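PDB 3BKW: S-adenosylmethionine dependent methyltransferase from Mesorhizobium loti, which probably transfers methyl groups from S-adenosylmethionine to a substrate that has not been identified. Local coordinates for residues Ala37-Val42 with Phe108-Ser113; Ala96-Leu101 with Leu115-Val120; Ile148-Ala153 with Lys189-Val194. One frame throughout, in Å; residues are numbered along the deposited sequence.

Interaction 1: residues Ala37-Val42 with Phe108-Ser113; sequences AMLPEV and FDLAYS. With EDO (1,2-ethanediol), chain I; EDO (1,2-ethanediol), chain F.
L110 reaches out of its strand with both methyls toward the turn after helix 32-38, where L39, P40 and V42 receive them. Its CG lies anti to the backbone N and beside the carbonyl carbon (chi1 172°). Of the methyls beyond it, CD1 lies 3.8 Å from P40 CD, with P40 CG a little farther off. CD2 also borders the proline ring while lying 4.0 Å from V42 CG1. The L110 side chain crosses those of P40 and V42 at a slant but that of L39 at about a right angle, with L39 CD2 4.2 Å from L110 CD2. That same L39 methyl serves two neighbours, for it also lies 3.9 Å from CD1 of the Y112 ring, approaching it obliquely. An alanine in place of P40 removes CG and CD and would probably open a gap beside both L110 methyls. No hydrogen bond joins the segments; P40 O accepts from an ethanediol O2 at 2.8 Å, and D109 OD1 forms a salt bridge with R46. Y112 stacks on F57, and L39 packs on W60 of helix 56-63 and V141 of strand 138-145. The packing lays the loop that follows helix 32-38 over a central strand of the mixed sheet, with helix 56-63 alongside, an apolar layer within the Rossmann-like fold of S-adenosylmethionine-dependent methyltransferases.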
loop_
_atom_site.group_PDB
_atom_site.type_symbol
_atom_site.label_atom_id
_atom_site.label_comp_id
_atom_site.label_asym_id
_atom_site.label_seq_id
_atom_site.Cartn_x
_atom_site.Cartn_y
_atom_site.Cartn_z
ATOM N N ALA A 37 2.540 -9.152 -15.641
ATOM C CA ALA A 37 1.346 -9.859 -15.158
ATOM C C ALA A 37 0.194 -8.932 -14.760
ATOM O O ALA A 37 -0.976 -9.333 -14.819
ATOM C CB ALA A 37 1.703 -10.762 -14.008
HETATM N N MSE A 38 0.538 -7.693 -14.391
HETATM C CA MSE A 38 -0.417 -6.667 -13.982
HETATM C C MSE A 38 -1.032 -5.894 -15.140
HETATM O O MSE A 38 -2.061 -5.234 -14.973
HETATM C CB MSE A 38 0.267 -5.719 -13.012
HETATM C CG MSE A 38 0.687 -6.399 -11.732
HETATM SE SE MSE A 38 1.920 -5.353 -10.700
HETATM C CE MSE A 38 0.899 -3.709 -10.518
ATOM N N LEU A 39 -0.432 -6.000 -16.324
ATOM C CA LEU A 39 -0.923 -5.298 -17.495
ATOM C C LEU A 39 -2.217 -5.898 -17.991
ATOM O O LEU A 39 -2.464 -7.083 -17.788
ATOM C CB LEU A 39 0.076 -5.412 -18.650
ATOM C CG LEU A 39 1.466 -4.818 -18.459
ATOM C CD1 LEU A 39 2.340 -5.247 -19.656
ATOM C CD2 LEU A 39 1.374 -3.288 -18.309
ATOM N N PRO A 40 -3.052 -5.082 -18.653
ATOM C CA PRO A 40 -4.200 -5.659 -19.323
ATOM C C PRO A 40 -3.684 -6.366 -20.596
ATOM O O PRO A 40 -2.509 -6.215 -20.943
ATOM C CB PRO A 40 -5.005 -4.420 -19.710
ATOM C CG PRO A 40 -3.953 -3.398 -19.959
ATOM C CD PRO A 40 -2.976 -3.624 -18.880
ATOM N N GLU A 41 -4.537 -7.132 -21.270
ATOM C CA GLU A 41 -4.168 -7.663 -22.582
ATOM C C GLU A 41 -3.858 -6.450 -23.496
ATOM O O GLU A 41 -4.695 -5.568 -23.652
ATOM C CB GLU A 41 -5.298 -8.527 -23.148
ATOM C CG GLU A 41 -5.118 -8.943 -24.608
ATOM C CD GLU A 41 -3.835 -9.700 -24.863
ATOM O OE1 GLU A 41 -3.597 -10.709 -24.161
ATOM O OE2 GLU A 41 -3.084 -9.287 -25.771
ATOM N N VAL A 42 -2.660 -6.415 -24.071
ATOM C CA VAL A 42 -2.210 -5.256 -24.867
ATOM C C VAL A 42 -2.651 -5.283 -26.325
ATOM O O VAL A 42 -2.510 -4.275 -27.016
ATOM C CB VAL A 42 -0.669 -5.010 -24.767
ATOM C CG1 VAL A 42 -0.238 -4.764 -23.290
ATOM C CG2 VAL A 42 0.143 -6.139 -25.417
ATOM N N PHE A 108 -5.556 7.091 -25.075
ATOM C CA PHE A 108 -4.856 5.848 -24.732
ATOM C C PHE A 108 -5.703 4.917 -23.904
ATOM O O PHE A 108 -6.554 5.349 -23.149
ATOM C CB PHE A 108 -3.536 6.164 -24.012
ATOM C CG PHE A 108 -2.622 6.990 -24.831
ATOM C CD1 PHE A 108 -1.821 6.393 -25.796
ATOM C CD2 PHE A 108 -2.608 8.379 -24.701
ATOM C CE1 PHE A 108 -0.992 7.164 -26.597
ATOM C CE2 PHE A 108 -1.773 9.147 -25.489
ATOM C CZ PHE A 108 -0.965 8.535 -26.447
ATOM N N ASP A 109 -5.472 3.626 -24.077
ATOM C CA ASP A 109 -6.132 2.584 -23.297
ATOM C C ASP A 109 -5.253 2.155 -22.127
ATOM O O ASP A 109 -5.760 1.607 -21.148
ATOM C CB ASP A 109 -6.401 1.372 -24.182
ATOM C CG ASP A 109 -7.234 1.719 -25.370
ATOM O OD1 ASP A 109 -8.390 2.133 -25.150
ATOM O OD2 ASP A 109 -6.729 1.605 -26.509
ATOM N N LEU A 110 -3.931 2.346 -22.259
ATOM C CA LEU A 110 -2.966 1.958 -21.243
ATOM C C LEU A 110 -1.837 2.958 -21.173
ATOM O O LEU A 110 -1.308 3.346 -22.202
ATOM C CB LEU A 110 -2.363 0.578 -21.599
ATOM C CG LEU A 110 -1.187 0.021 -20.773
ATOM C CD1 LEU A 110 -1.584 -0.140 -19.303
ATOM C CD2 LEU A 110 -0.657 -1.268 -21.376
ATOM N N ALA A 111 -1.491 3.365 -19.955
ATOM C CA ALA A 111 -0.300 4.145 -19.685
ATOM C C ALA A 111 0.635 3.240 -18.872
ATOM O O ALA A 111 0.212 2.602 -17.903
ATOM C CB ALA A 111 -0.618 5.432 -18.943
ATOM N N TYR A 112 1.876 3.131 -19.321
ATOM C CA TYR A 112 2.915 2.332 -18.675
ATOM C C TYR A 112 4.104 3.194 -18.322
ATOM O O TYR A 112 4.445 4.092 -19.064
ATOM C CB TYR A 112 3.367 1.240 -19.625
ATOM C CG TYR A 112 4.542 0.390 -19.164
ATOM C CD1 TYR A 112 4.331 -0.757 -18.379
ATOM C CD2 TYR A 112 5.869 0.731 -19.486
ATOM C CE1 TYR A 112 5.417 -1.559 -17.961
ATOM C CE2 TYR A 112 6.958 -0.064 -19.071
ATOM C CZ TYR A 112 6.723 -1.204 -18.318
ATOM O OH TYR A 112 7.825 -1.974 -17.941
ATOM N N SER A 113 4.748 2.899 -17.196
ATOM C CA SER A 113 5.980 3.580 -16.826
ATOM C C SER A 113 6.863 2.728 -15.934
ATOM O O SER A 113 6.434 2.302 -14.872
ATOM C CB SER A 113 5.670 4.888 -16.124
ATOM O OG SER A 113 6.872 5.608 -15.869
HETATM C C1 EDO I . 0.379 -10.139 -22.670
HETATM O O1 EDO I . 0.697 -10.698 -23.948
HETATM C C2 EDO I . -0.437 -8.871 -22.897
HETATM O O2 EDO I . -0.538 -8.065 -21.710
HETATM C C1 EDO F . -9.798 1.422 -22.170
HETATM O O1 EDO F . -10.268 1.934 -23.408
HETATM C C2 EDO F . -10.139 -0.060 -22.085
HETATM O O2 EDO F . -9.260 -0.832 -22.934
#

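Interaction 2: residues Ala96-Leu101 with Leu115-Val120; sequences ADLDKL and LALHYV
L98, V120 and D99 give up the most surface here, L98 presenting its flank and one methyl to the turn 115-120. Its CB lies 4.0 Å from V120 CG2, and farther out CD1 is 3.9 Å from A116 CB and more loosely near L117 CD2. With CG anti to the carbonyl carbon (chi1 -61°) and CD1 extended from it, the leucine passes V120 and ends on the alanine. V120 answers with both methyls: CG2 faces L98, whereas CG1, anti to its own backbone N, lies 3.6 Å from D99 OD1. The D99 and V120 side chains slide past each other in opposite directions, and OD1 borders the valine, 3.5 Å from V120 CA, while both carboxylate oxygens also take water. Two waters bridge them to Y119 O: one donates to D99 OD1, the other to D99 OD2 at 2.7 Å, and both donate to the carbonyl oxygen. D97 steadies the loop from within, its OD1 accepting from D99 N at 3.1 Å, from above the carboxylate plane, in an Asx turn. Segment 96-101 follows strand 91-95; the loop 115-120, with its short 3-10 turn, leads from strand 108-114 into helix 123-133. L98 and L117 both rest on L126 of that helix, L117 also on F140 and T144 of strand 138-145, and L101 packs on L72 of strand 68-73.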
loop_
_atom_site.group_PDB
_atom_site.type_symbol
_atom_site.label_atom_id
_atom_site.label_comp_id
_atom_site.label_asym_id
_atom_site.label_seq_id
_atom_site.Cartn_x
_atom_site.Cartn_y
_atom_site.Cartn_z
ATOM N N ALA A 96 9.922 14.361 -24.389
ATOM C CA ALA A 96 9.007 14.947 -23.407
ATOM C C ALA A 96 9.634 15.030 -22.030
ATOM O O ALA A 96 10.473 14.205 -21.678
ATOM C CB ALA A 96 7.714 14.160 -23.333
ATOM N N ASP A 97 9.212 16.043 -21.273
ATOM C CA ASP A 97 9.643 16.267 -19.896
ATOM C C ASP A 97 8.468 15.821 -19.045
ATOM O O ASP A 97 7.412 16.459 -19.074
ATOM C CB ASP A 97 9.930 17.759 -19.664
ATOM C CG ASP A 97 10.430 18.070 -18.244
ATOM O OD1 ASP A 97 10.456 17.187 -17.351
ATOM O OD2 ASP A 97 10.803 19.243 -18.021
ATOM N N LEU A 98 8.634 14.733 -18.293
ATOM C CA LEU A 98 7.538 14.216 -17.448
ATOM C C LEU A 98 7.073 15.190 -16.342
ATOM O O LEU A 98 5.942 15.060 -15.859
ATOM C CB LEU A 98 7.875 12.853 -16.854
ATOM C CG LEU A 98 8.139 11.691 -17.820
ATOM C CD1 LEU A 98 8.381 10.416 -16.998
ATOM C CD2 LEU A 98 7.022 11.462 -18.843
ATOM N N ASP A 99 7.927 16.145 -15.957
ATOM C CA ASP A 99 7.546 17.218 -15.019
ATOM C C ASP A 99 6.624 18.258 -15.642
ATOM O O ASP A 99 5.988 18.998 -14.906
ATOM C CB ASP A 99 8.778 17.953 -14.471
ATOM C CG ASP A 99 9.615 17.094 -13.569
ATOM O OD1 ASP A 99 9.053 16.487 -12.637
ATOM O OD2 ASP A 99 10.851 17.061 -13.743
ATOM N N LYS A 100 6.581 18.336 -16.974
ATOM C CA LYS A 100 5.739 19.287 -17.716
ATOM C C LYS A 100 4.940 18.522 -18.781
ATOM O O LYS A 100 4.756 18.995 -19.900
ATOM C CB LYS A 100 6.633 20.337 -18.392
ATOM C CG LYS A 100 7.596 21.076 -17.468
ATOM C CD LYS A 100 8.455 22.043 -18.266
ATOM N N LEU A 101 4.439 17.347 -18.406
ATOM C CA LEU A 101 3.775 16.448 -19.334
ATOM C C LEU A 101 2.406 16.927 -19.804
ATOM O O LEU A 101 1.568 17.339 -18.992
ATOM C CB LEU A 101 3.598 15.064 -18.689
ATOM C CG LEU A 101 2.957 13.920 -19.499
ATOM C CD1 LEU A 101 3.855 13.488 -20.658
ATOM C CD2 LEU A 101 2.598 12.722 -18.605
ATOM N N LEU A 115 10.085 2.761 -13.658
ATOM C CA LEU A 115 11.140 3.422 -12.886
ATOM C C LEU A 115 11.465 4.845 -13.313
ATOM O O LEU A 115 12.635 5.228 -13.456
ATOM C CB LEU A 115 12.380 2.518 -12.904
ATOM C CG LEU A 115 12.178 1.077 -12.424
ATOM C CD1 LEU A 115 13.501 0.291 -12.504
ATOM C CD2 LEU A 115 11.581 1.038 -11.021
ATOM N N ALA A 116 10.411 5.618 -13.526
ATOM C CA ALA A 116 10.511 7.031 -13.918
ATOM C C ALA A 116 9.831 7.993 -12.949
ATOM O O ALA A 116 10.314 9.090 -12.746
ATOM C CB ALA A 116 9.905 7.236 -15.321
ATOM N N LEU A 117 8.691 7.594 -12.377
ATOM C CA LEU A 117 7.881 8.497 -11.586
ATOM C C LEU A 117 8.475 8.914 -10.264
ATOM O O LEU A 117 8.129 9.986 -9.781
ATOM C CB LEU A 117 6.457 7.989 -11.413
ATOM C CG LEU A 117 5.633 7.755 -12.690
ATOM C CD1 LEU A 117 4.160 7.688 -12.244
ATOM C CD2 LEU A 117 5.810 8.764 -13.782
ATOM N N HIS A 118 9.431 8.140 -9.736
ATOM C CA HIS A 118 10.151 8.564 -8.528
ATOM C C HIS A 118 11.046 9.789 -8.744
ATOM O O HIS A 118 11.537 10.350 -7.775
ATOM C CB HIS A 118 10.882 7.439 -7.803
ATOM C CG HIS A 118 11.797 6.645 -8.665
ATOM N ND1 HIS A 118 11.423 5.452 -9.228
ATOM C CD2 HIS A 118 13.061 6.869 -9.075
ATOM C CE1 HIS A 118 12.425 4.958 -9.929
ATOM N NE2 HIS A 118 13.425 5.809 -9.874
ATOM N N TYR A 119 11.272 10.188 -10.003
ATOM C CA TYR A 119 12.016 11.419 -10.324
ATOM C C TYR A 119 11.133 12.650 -10.591
ATOM O O TYR A 119 11.651 13.740 -10.820
ATOM C CB TYR A 119 12.945 11.175 -11.519
ATOM C CG TYR A 119 13.901 10.016 -11.299
ATOM C CD1 TYR A 119 14.764 9.994 -10.190
ATOM C CD2 TYR A 119 13.952 8.939 -12.190
ATOM C CE1 TYR A 119 15.654 8.924 -9.967
ATOM C CE2 TYR A 119 14.860 7.865 -11.975
ATOM C CZ TYR A 119 15.702 7.877 -10.855
ATOM O OH TYR A 119 16.587 6.832 -10.585
ATOM N N VAL A 120 9.805 12.476 -10.494
ATOM C CA VAL A 120 8.830 13.540 -10.772
ATOM C C VAL A 120 8.421 14.161 -9.449
ATOM O O VAL A 120 7.866 13.460 -8.625
ATOM C CB VAL A 120 7.605 12.972 -11.548
ATOM C CG1 VAL A 120 6.538 14.039 -11.735
ATOM C CG2 VAL A 120 8.058 12.447 -12.918
HETATM O O HOH W 1 10.899 16.851 -10.692
HETATM O O HOH W 2 12.221 14.792 -13.243
#

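Interaction 3: residues Ile148-Ala153 with Lys189-Val194; sequences IYMAPA and KHHRTV. With EDO (1,2-ethanediol), chain C; EDO (1,2-ethanediol), chain D.
M150, a selenomethionine near the end of the short helix 147-150, lies across strand 189-191, one half of a two-stranded antiparallel sheet with strand 176-178. Its CB stands 3.7 Å from H191 ND1 at the edge of the imidazole. Its CG packs on K189 CD, and its SE lies 3.6 Å from H190 O. The chain bends at chi3 (-65°), which carries CE round beside the same carbonyl and near R192 N. A151 takes the face of the H191 ring: its CA sits 4.0 Å from the ring centroid, 22° off the normal, a CH-pi contact displaced toward the rim, while its CB approaches CE1. The contact buries H191 ND1 without a partner in the model; NE2 is held by Y172 O, which helps to fix the ring's rotation. K189 crosses Y149 at about a right angle, NZ coming near CE2 obliquely. That ammonium forms salt bridges with E145 and D181, an arrangement likely to stabilise its positive charge. Farther out, R178 pairs with K189 along the backbone and bonds to A151 O through NE, tying both segments to strand 176-178, while the second subunit packs on I148, A153, T193 and V194. Between helix and strand, a water donates to Y149 O at 2.7 Å and accepts from K189 NZ at 2.8 Å.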
loop_
_atom_site.group_PDB
_atom_site.type_symbol
_atom_site.label_atom_id
_atom_site.label_comp_id
_atom_site.label_asym_id
_atom_site.label_seq_id
_atom_site.Cartn_x
_atom_site.Cartn_y
_atom_site.Cartn_z
ATOM N N ILE A 148 10.582 2.044 1.262
ATOM C CA ILE A 148 11.544 1.382 2.162
ATOM C C ILE A 148 12.970 1.557 1.622
ATOM O O ILE A 148 13.894 1.815 2.374
ATOM C CB ILE A 148 11.235 -0.111 2.344
ATOM C CG1 ILE A 148 10.021 -0.260 3.261
ATOM C CG2 ILE A 148 12.466 -0.862 2.941
ATOM C CD1 ILE A 148 9.464 -1.649 3.332
ATOM N N TYR A 149 13.119 1.407 0.308
ATOM C CA TYR A 149 14.385 1.574 -0.366
ATOM C C TYR A 149 14.825 3.044 -0.427
ATOM O O TYR A 149 16.021 3.338 -0.251
ATOM C CB TYR A 149 14.295 0.953 -1.769
ATOM C CG TYR A 149 15.584 0.977 -2.541
ATOM C CD1 TYR A 149 16.566 0.004 -2.345
ATOM C CD2 TYR A 149 15.822 1.971 -3.490
ATOM C CE1 TYR A 149 17.775 0.036 -3.069
ATOM C CE2 TYR A 149 17.022 2.024 -4.204
ATOM C CZ TYR A 149 17.986 1.039 -4.005
ATOM O OH TYR A 149 19.176 1.093 -4.705
HETATM N N MSE A 150 13.895 3.959 -0.680
HETATM C CA MSE A 150 14.212 5.395 -0.801
HETATM C C MSE A 150 14.393 6.159 0.507
HETATM O O MSE A 150 15.088 7.168 0.537
HETATM C CB MSE A 150 13.110 6.121 -1.579
HETATM C CG MSE A 150 12.954 5.672 -3.008
HETATM SE SE MSE A 150 11.730 6.858 -3.954
HETATM C CE MSE A 150 10.056 6.456 -2.941
ATOM N N ALA A 151 13.721 5.717 1.567
ATOM C CA ALA A 151 13.721 6.435 2.854
ATOM C C ALA A 151 15.062 6.786 3.502
ATOM O O ALA A 151 15.259 7.931 3.895
ATOM C CB ALA A 151 12.876 5.670 3.888
ATOM N N PRO A 152 15.973 5.806 3.635
ATOM C CA PRO A 152 17.146 6.062 4.484
ATOM C C PRO A 152 18.121 7.162 4.050
ATOM O O PRO A 152 18.365 7.344 2.857
ATOM C CB PRO A 152 17.847 4.694 4.543
ATOM C CG PRO A 152 16.854 3.712 4.056
ATOM C CD PRO A 152 15.998 4.441 3.079
ATOM N N ALA A 153 18.654 7.887 5.031
ATOM C CA ALA A 153 19.664 8.917 4.765
ATOM C C ALA A 153 20.962 8.277 4.255
ATOM O O ALA A 153 21.664 8.873 3.430
ATOM C CB ALA A 153 19.920 9.709 6.013
ATOM N N LYS A 189 15.589 11.877 -6.308
ATOM C CA LYS A 189 14.348 11.097 -6.259
ATOM C C LYS A 189 13.461 11.682 -5.194
ATOM O O LYS A 189 13.931 12.411 -4.318
ATOM C CB LYS A 189 14.617 9.621 -6.044
ATOM C CG LYS A 189 15.412 9.224 -4.808
ATOM C CD LYS A 189 15.792 7.757 -4.952
ATOM C CE LYS A 189 16.759 7.310 -3.938
ATOM N NZ LYS A 189 17.206 5.900 -4.280
ATOM N N HIS A 190 12.175 11.369 -5.280
ATOM C CA HIS A 190 11.159 11.925 -4.393
ATOM C C HIS A 190 10.548 10.838 -3.573
ATOM O O HIS A 190 9.838 9.972 -4.080
ATOM C CB HIS A 190 10.139 12.680 -5.233
ATOM C CG HIS A 190 10.767 13.833 -5.938
ATOM N ND1 HIS A 190 10.976 15.052 -5.330
ATOM C CD2 HIS A 190 11.390 13.900 -7.135
ATOM C CE1 HIS A 190 11.617 15.848 -6.162
ATOM N NE2 HIS A 190 11.878 15.174 -7.267
ATOM N N HIS A 191 10.868 10.888 -2.279
ATOM C CA HIS A 191 10.393 9.922 -1.335
ATOM C C HIS A 191 8.962 10.235 -0.968
ATOM O O HIS A 191 8.660 11.331 -0.481
ATOM C CB HIS A 191 11.254 9.890 -0.078
ATOM C CG HIS A 191 10.729 8.960 0.960
ATOM N ND1 HIS A 191 10.683 7.589 0.787
ATOM C CD2 HIS A 191 10.205 9.205 2.179
ATOM C CE1 HIS A 191 10.154 7.042 1.867
ATOM N NE2 HIS A 191 9.852 7.997 2.723
ATOM N N ARG A 192 8.084 9.269 -1.247
ATOM C CA ARG A 192 6.664 9.350 -0.921
ATOM C C ARG A 192 6.296 7.974 -0.413
ATOM O O ARG A 192 6.687 6.971 -1.028
ATOM C CB ARG A 192 5.820 9.682 -2.152
ATOM C CG ARG A 192 5.922 11.135 -2.608
ATOM C CD ARG A 192 5.135 11.391 -3.891
ATOM N NE ARG A 192 5.829 10.914 -5.099
ATOM C CZ ARG A 192 6.503 11.664 -5.990
ATOM N NH1 ARG A 192 6.576 12.992 -5.898
ATOM N NH2 ARG A 192 7.056 11.054 -7.041
ATOM N N THR A 193 5.502 7.927 0.658
ATOM C CA THR A 193 5.080 6.646 1.236
ATOM C C THR A 193 4.093 5.949 0.278
ATOM O O THR A 193 3.545 6.583 -0.633
ATOM C CB THR A 193 4.410 6.862 2.615
ATOM O OG1 THR A 193 3.172 7.562 2.440
ATOM C CG2 THR A 193 5.335 7.634 3.604
ATOM N N VAL A 194 3.865 4.651 0.483
ATOM C CA VAL A 194 2.887 3.897 -0.328
ATOM C C VAL A 194 1.508 4.578 -0.225
ATOM O O VAL A 194 0.834 4.782 -1.229
ATOM C CB VAL A 194 2.767 2.401 0.095
ATOM C CG1 VAL A 194 1.736 1.659 -0.778
ATOM C CG2 VAL A 194 4.127 1.681 0.032
HETATM C C1 EDO C . 5.974 7.436 -6.235
HETATM O O1 EDO C . 4.968 8.318 -5.693
HETATM C C2 EDO C . 7.227 7.380 -5.347
HETATM O O2 EDO C . 8.072 8.514 -5.534
HETATM C C1 EDO D . 7.515 14.698 -2.274
HETATM O O1 EDO D . 8.269 13.512 -2.032
HETATM C C2 EDO D . 8.180 15.485 -3.396
HETATM O O2 EDO D . 9.543 15.820 -3.066
HETATM O O HOH W 3 17.791 4.800 -1.722
#

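In the fold
From the N terminus, interaction 1 opens first, at the end of helix 32-38, and closes on strand 108-114 after the chain has laid down three strands of the mixed sheet. Segment 96-101 of interaction 2 lies inside that long loop and its partner 115-120 beyond it, so the two contacts cross; their second segments adjoin in sequence where strand 108-114 ends. Interaction 3 comes later, in series, closing the excursion between residues 148 and 194 about 25 Å from interaction 1, centre to centre. Interactions 2 and 3 touch, probably through hydrogen bonds from H190 N to H118 O and from R192 NH2 to V120 O, which tie strand 189-191 and the residue after it to the loop 115-120.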